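Local atomic coordinates of 378aa long hypothetical citrate synthase (PDB entry 1VGM), a protein that has the mostly helical fold of the citrate synthase family and is assembled as a dimer of two identical subunits. Residues A[51-56]-A[119-124]; A[231-234]-A[238-241]. One frame throughout, in Å; residues are numbered along the deposited sequence.

Interaction 1: A[51-56]-A[119-124]; sequences LMLYGE and ELAVQI
Leu-53 lays its two methyls over the CB of Ala-121, with CD1 at 3.7 Å and CD2 at 4.0 Å from that atom, and so spans the gap between the last turn of helix 45-54 and the early part of helix 117-139. The leucine CB already leaves its backbone in the direction of the other helix, and CG stands anti to the carbonyl carbon, which brings the fork to the other helix. CD1 does double duty, because Val-122 CG2 also lies 4.0 Å from it, on a side chain that crosses the leucine obliquely. Alanine suits the receiving position: its small side chain lets the helices approach to 8.2 Å between Leu-53 CA and Ala-121 CA, with the longer leucine filling the space between.

Beside this apolar patch Tyr-54 reaches further, and its OH donates a short hydrogen bond of 2.6 Å to OE2 of Glu-119. The carboxylate comes to the edge of the ring, close to its plane, while the two flat groups are turned 71° from each other. The hydroxyl meets OE2 from above the carboxylate plane, 52° out of it. Glu-119 sets out away from the partner helix and returns through a bend at chi2 (68°). Other helices close in around the contact: Ile-348 of helix 331-353 touches both Leu-53 and Ala-121, and Ile-66 of helix 60-71 packs on Tyr-54. Within helix 45-54 itself, the ring of Tyr-54 stacks on that of His-50.

The chemistry is thus divided, methyl packing, buried on the side of Ala-121 and Val-122, and a partly exposed phenol-carboxylate bond beside it, and that bond would probably stabilise the negative charge of Glu-119.

Interaction 2: A[231-234]-A[238-241]; sequences VEIG and NADK
Asn-238 turns its amide back on the end of the preceding helix, and alongside it the CG2 of Ile-233 lies against Ala-239. The bond from Asn-238 ND2 to the main-chain O of Ile-233 is 3.0 Å long, with an angle of 154° at the hydrogen. The donor arrives in the carbonyl plane, and the oxygen in turn lies only 12° out of the asparagine amide plane, so both flat groups are favourably placed for the bond. The asparagine CB already points toward the other segment and lies 3.3 Å from Ile-233 O; with CG beside its own backbone N (chi1 -49°), the amide is then placed at that carbonyl. Asparagine fits here because a short side chain with an N-H can reach a carbonyl at the C-terminal end of a helix.

Ile-233 answers with its branch methyl. CG2 rests on the backbone of Ala-239, 3.7 Å from CA, and lies 4.2 Å from that residue's CB; the small alanine lets the isoleucine approach the first turn of the next helix closely. Gly-234 leaves the helix with a positive phi, a conformation easy for a residue without a side chain, and the chain turns beside the asparagine amide.

The contact therefore joins the end of helix 222-233 to the beginning of helix 239-249 across a short connection. Helix 284-304 packs against both: its Ile-292 and Ile-296 touch Ile-233, and its Arg-295 touches Ala-239 while making a salt bridge to Asp-240. From helix 239-249 itself, Trp-242 adds to the packing on Ile-233.

How the interactions relate
Interactions 1 and 2 lie on opposite sides of the chain's centre, about 43 Å apart between centres, and share no helix. Neither is wholly core or surface: each joins two buried residues to partly exposed ones, but interaction 2 is farther out, about 27 Å from the chain's centre to its own against about 17 Å. Interaction 1 brings together helix segments 63 residues apart in sequence, which meet through side chains alone, and its polar bond links two side chains. Interaction 2 joins consecutive helices across a short connection, where a side chain can bond directly to the backbone and a methyl can rest on a main-chain carbon.

Interaction 1: A[51-56]-A[119-124]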
loop_
_atom_site.group_PDB
_atom_site.type_symbol
_atom_site.label_atom_id
_atom_site.label_comp_id
_atom_site.label_asym_id
_atom_site.label_seq_id
_atom_site.Cartn_x
_atom_site.Cartn_y
_atom_site.Cartn_z
ATOM N N LEU A 51 6.263 -21.901 12.989
ATOM C CA LEU A 51 7.563 -22.055 12.347
ATOM C C LEU A 51 8.021 -20.721 11.753
ATOM O O LEU A 51 9.132 -20.249 12.037
ATOM C CB LEU A 51 7.479 -23.126 11.253
ATOM C CG LEU A 51 8.710 -23.444 10.401
ATOM C CD1 LEU A 51 9.859 -23.924 11.284
ATOM C CD2 LEU A 51 8.338 -24.508 9.364
ATOM N N MET A 52 7.166 -20.107 10.935
ATOM C CA MET A 52 7.545 -18.880 10.240
ATOM C C MET A 52 7.783 -17.715 11.200
ATOM O O MET A 52 8.684 -16.907 10.981
ATOM C CB MET A 52 6.483 -18.478 9.206
ATOM C CG MET A 52 6.398 -19.386 7.970
ATOM S SD MET A 52 7.982 -19.746 7.156
ATOM C CE MET A 52 7.729 -19.028 5.569
ATOM N N LEU A 53 6.979 -17.613 12.255
ATOM C CA LEU A 53 7.038 -16.431 13.111
ATOM C C LEU A 53 8.062 -16.608 14.225
ATOM O O LEU A 53 8.833 -15.693 14.525
ATOM C CB LEU A 53 5.660 -16.133 13.710
ATOM C CG LEU A 53 4.581 -15.699 12.710
ATOM C CD1 LEU A 53 3.236 -15.557 13.429
ATOM C CD2 LEU A 53 4.973 -14.380 12.060
ATOM N N TYR A 54 8.074 -17.793 14.830
ATOM C CA TYR A 54 8.928 -18.054 15.982
ATOM C C TYR A 54 10.213 -18.792 15.602
ATOM O O TYR A 54 11.196 -18.750 16.338
ATOM C CB TYR A 54 8.153 -18.854 17.041
ATOM C CG TYR A 54 6.993 -18.095 17.658
ATOM C CD1 TYR A 54 5.783 -17.973 16.982
ATOM C CD2 TYR A 54 7.112 -17.481 18.910
ATOM C CE1 TYR A 54 4.717 -17.259 17.527
ATOM C CE2 TYR A 54 6.043 -16.759 19.469
ATOM C CZ TYR A 54 4.851 -16.656 18.769
ATOM O OH TYR A 54 3.791 -15.956 19.311
ATOM N N GLY A 55 10.211 -19.468 14.456
ATOM C CA GLY A 55 11.454 -20.006 13.920
ATOM C C GLY A 55 11.587 -21.521 13.965
ATOM O O GLY A 55 12.402 -22.090 13.236
ATOM N N GLU A 56 10.797 -22.184 14.804
ATOM C CA GLU A 56 10.814 -23.646 14.869
ATOM C C GLU A 56 9.407 -24.224 14.786
ATOM O O GLU A 56 8.425 -23.519 15.009
ATOM C CB GLU A 56 11.470 -24.117 16.170
ATOM C CG GLU A 56 12.841 -23.520 16.438
ATOM C CD GLU A 56 13.913 -24.072 15.521
ATOM O OE1 GLU A 56 15.056 -23.574 15.584
ATOM O OE2 GLU A 56 13.619 -25.001 14.739
ATOM N N GLU A 119 2.500 -12.380 18.406
ATOM C CA GLU A 119 1.146 -12.668 18.829
ATOM C C GLU A 119 0.147 -11.815 18.035
ATOM O O GLU A 119 -0.938 -12.284 17.685
ATOM C CB GLU A 119 1.009 -12.411 20.331
ATOM C CG GLU A 119 1.830 -13.368 21.203
ATOM C CD GLU A 119 3.343 -13.166 21.074
ATOM O OE1 GLU A 119 3.785 -11.999 20.918
ATOM O OE2 GLU A 119 4.087 -14.180 21.136
ATOM N N LEU A 120 0.520 -10.572 17.739
ATOM C CA LEU A 120 -0.318 -9.704 16.910
ATOM C C LEU A 120 -0.459 -10.251 15.491
ATOM O O LEU A 120 -1.537 -10.190 14.914
ATOM C CB LEU A 120 0.259 -8.277 16.856
ATOM C CG LEU A 120 -0.401 -7.329 15.843
ATOM C CD1 LEU A 120 -1.853 -7.100 16.240
ATOM C CD2 LEU A 120 0.346 -6.003 15.784
ATOM N N ALA A 121 0.626 -10.788 14.937
ATOM C CA ALA A 121 0.573 -11.486 13.650
ATOM C C ALA A 121 -0.463 -12.614 13.609
ATOM O O ALA A 121 -1.198 -12.755 12.633
ATOM C CB ALA A 121 1.958 -12.041 13.302
ATOM N N VAL A 122 -0.515 -13.419 14.666
ATOM C CA VAL A 122 -1.478 -14.513 14.735
ATOM C C VAL A 122 -2.907 -13.979 14.761
ATOM O O VAL A 122 -3.776 -14.486 14.051
ATOM C CB VAL A 122 -1.251 -15.402 15.987
ATOM C CG1 VAL A 122 -2.192 -16.602 15.948
ATOM C CG2 VAL A 122 0.194 -15.880 16.031
ATOM N N GLN A 123 -3.144 -12.950 15.573
ATOM C CA GLN A 123 -4.449 -12.292 15.613
ATOM C C GLN A 123 -4.858 -11.814 14.229
ATOM O O GLN A 123 -6.008 -11.984 13.820
ATOM C CB GLN A 123 -4.426 -11.098 16.574
ATOM C CG GLN A 123 -4.175 -11.477 18.024
ATOM C CD GLN A 123 -4.108 -10.270 18.949
ATOM O OE1 GLN A 123 -3.878 -9.138 18.507
ATOM N NE2 GLN A 123 -4.298 -10.508 20.242
ATOM N N ILE A 124 -3.916 -11.219 13.504
ATOM C CA ILE A 124 -4.213 -10.724 12.160
ATOM C C ILE A 124 -4.592 -11.873 11.220
ATOM O O ILE A 124 -5.477 -11.743 10.380
ATOM C CB ILE A 124 -2.999 -9.969 11.555
ATOM C CG1 ILE A 124 -2.681 -8.731 12.400
ATOM C CG2 ILE A 124 -3.290 -9.573 10.087
ATOM C CD1 ILE A 124 -1.490 -7.941 11.888
#

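Interaction 2: A[231-234]-A[238-241]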
loop_
_atom_site.group_PDB
_atom_site.type_symbol
_atom_site.label_atom_id
_atom_site.label_comp_id
_atom_site.label_asym_id
_atom_site.label_seq_id
_atom_site.Cartn_x
_atom_site.Cartn_y
_atom_site.Cartn_z
ATOM N N VAL A 231 -12.338 -23.918 -18.074
ATOM C CA VAL A 231 -13.747 -23.592 -18.254
ATOM C C VAL A 231 -14.053 -23.348 -19.731
ATOM O O VAL A 231 -15.057 -23.822 -20.260
ATOM C CB VAL A 231 -14.131 -22.333 -17.458
ATOM C CG1 VAL A 231 -15.582 -21.964 -17.734
ATOM C CG2 VAL A 231 -13.915 -22.569 -15.970
ATOM N N GLU A 232 -13.174 -22.614 -20.399
ATOM C CA GLU A 232 -13.359 -22.330 -21.815
ATOM C C GLU A 232 -13.223 -23.591 -22.681
ATOM O O GLU A 232 -13.982 -23.786 -23.630
ATOM C CB GLU A 232 -12.349 -21.274 -22.264
ATOM C CG GLU A 232 -12.523 -20.823 -23.705
ATOM C CD GLU A 232 -11.721 -19.570 -24.020
ATOM O OE1 GLU A 232 -12.237 -18.458 -23.775
ATOM O OE2 GLU A 232 -10.576 -19.696 -24.503
ATOM N N ILE A 233 -12.257 -24.445 -22.352
ATOM C CA ILE A 233 -12.105 -25.707 -23.062
ATOM C C ILE A 233 -13.370 -26.557 -22.986
ATOM O O ILE A 233 -13.782 -27.144 -23.986
ATOM C CB ILE A 233 -10.915 -26.512 -22.514
ATOM C CG1 ILE A 233 -9.621 -25.768 -22.831
ATOM C CG2 ILE A 233 -10.879 -27.902 -23.140
ATOM C CD1 ILE A 233 -8.507 -26.033 -21.854
ATOM N N GLY A 234 -13.982 -26.621 -21.807
ATOM C CA GLY A 234 -15.331 -27.147 -21.706
ATOM C C GLY A 234 -15.375 -28.638 -21.428
ATOM O O GLY A 234 -16.079 -29.091 -20.529
ATOM N N ASN A 238 -12.261 -31.547 -26.059
ATOM C CA ASN A 238 -11.974 -30.301 -26.772
ATOM C C ASN A 238 -10.555 -29.789 -26.531
ATOM O O ASN A 238 -10.160 -28.773 -27.103
ATOM C CB ASN A 238 -12.971 -29.204 -26.376
ATOM C CG ASN A 238 -14.409 -29.671 -26.450
ATOM O OD1 ASN A 238 -14.792 -30.384 -27.377
ATOM N ND2 ASN A 238 -15.218 -29.266 -25.470
ATOM N N ALA A 239 -9.790 -30.483 -25.691
ATOM C CA ALA A 239 -8.520 -29.938 -25.197
ATOM C C ALA A 239 -7.467 -29.767 -26.301
ATOM O O ALA A 239 -6.789 -28.737 -26.374
ATOM C CB ALA A 239 -7.962 -30.827 -24.069
ATOM N N ASP A 240 -7.326 -30.776 -27.155
ATOM C CA ASP A 240 -6.313 -30.736 -28.209
ATOM C C ASP A 240 -6.597 -29.630 -29.217
ATOM O O ASP A 240 -5.697 -28.889 -29.605
ATOM C CB ASP A 240 -6.239 -32.081 -28.936
ATOM C CG ASP A 240 -5.639 -33.176 -28.074
ATOM O OD1 ASP A 240 -4.971 -34.069 -28.632
ATOM O OD2 ASP A 240 -5.834 -33.146 -26.838
ATOM N N LYS A 241 -7.847 -29.524 -29.643
ATOM C CA LYS A 241 -8.256 -28.453 -30.541
ATOM C C LYS A 241 -7.903 -27.076 -29.963
ATOM O O LYS A 241 -7.339 -26.229 -30.660
ATOM C CB LYS A 241 -9.760 -28.553 -30.796
ATOM C CG LYS A 241 -10.354 -27.412 -31.603
ATOM C CD LYS A 241 -11.865 -27.569 -31.732
ATOM C CE LYS A 241 -12.434 -26.678 -32.829
ATOM N NZ LYS A 241 -13.792 -27.139 -33.261
#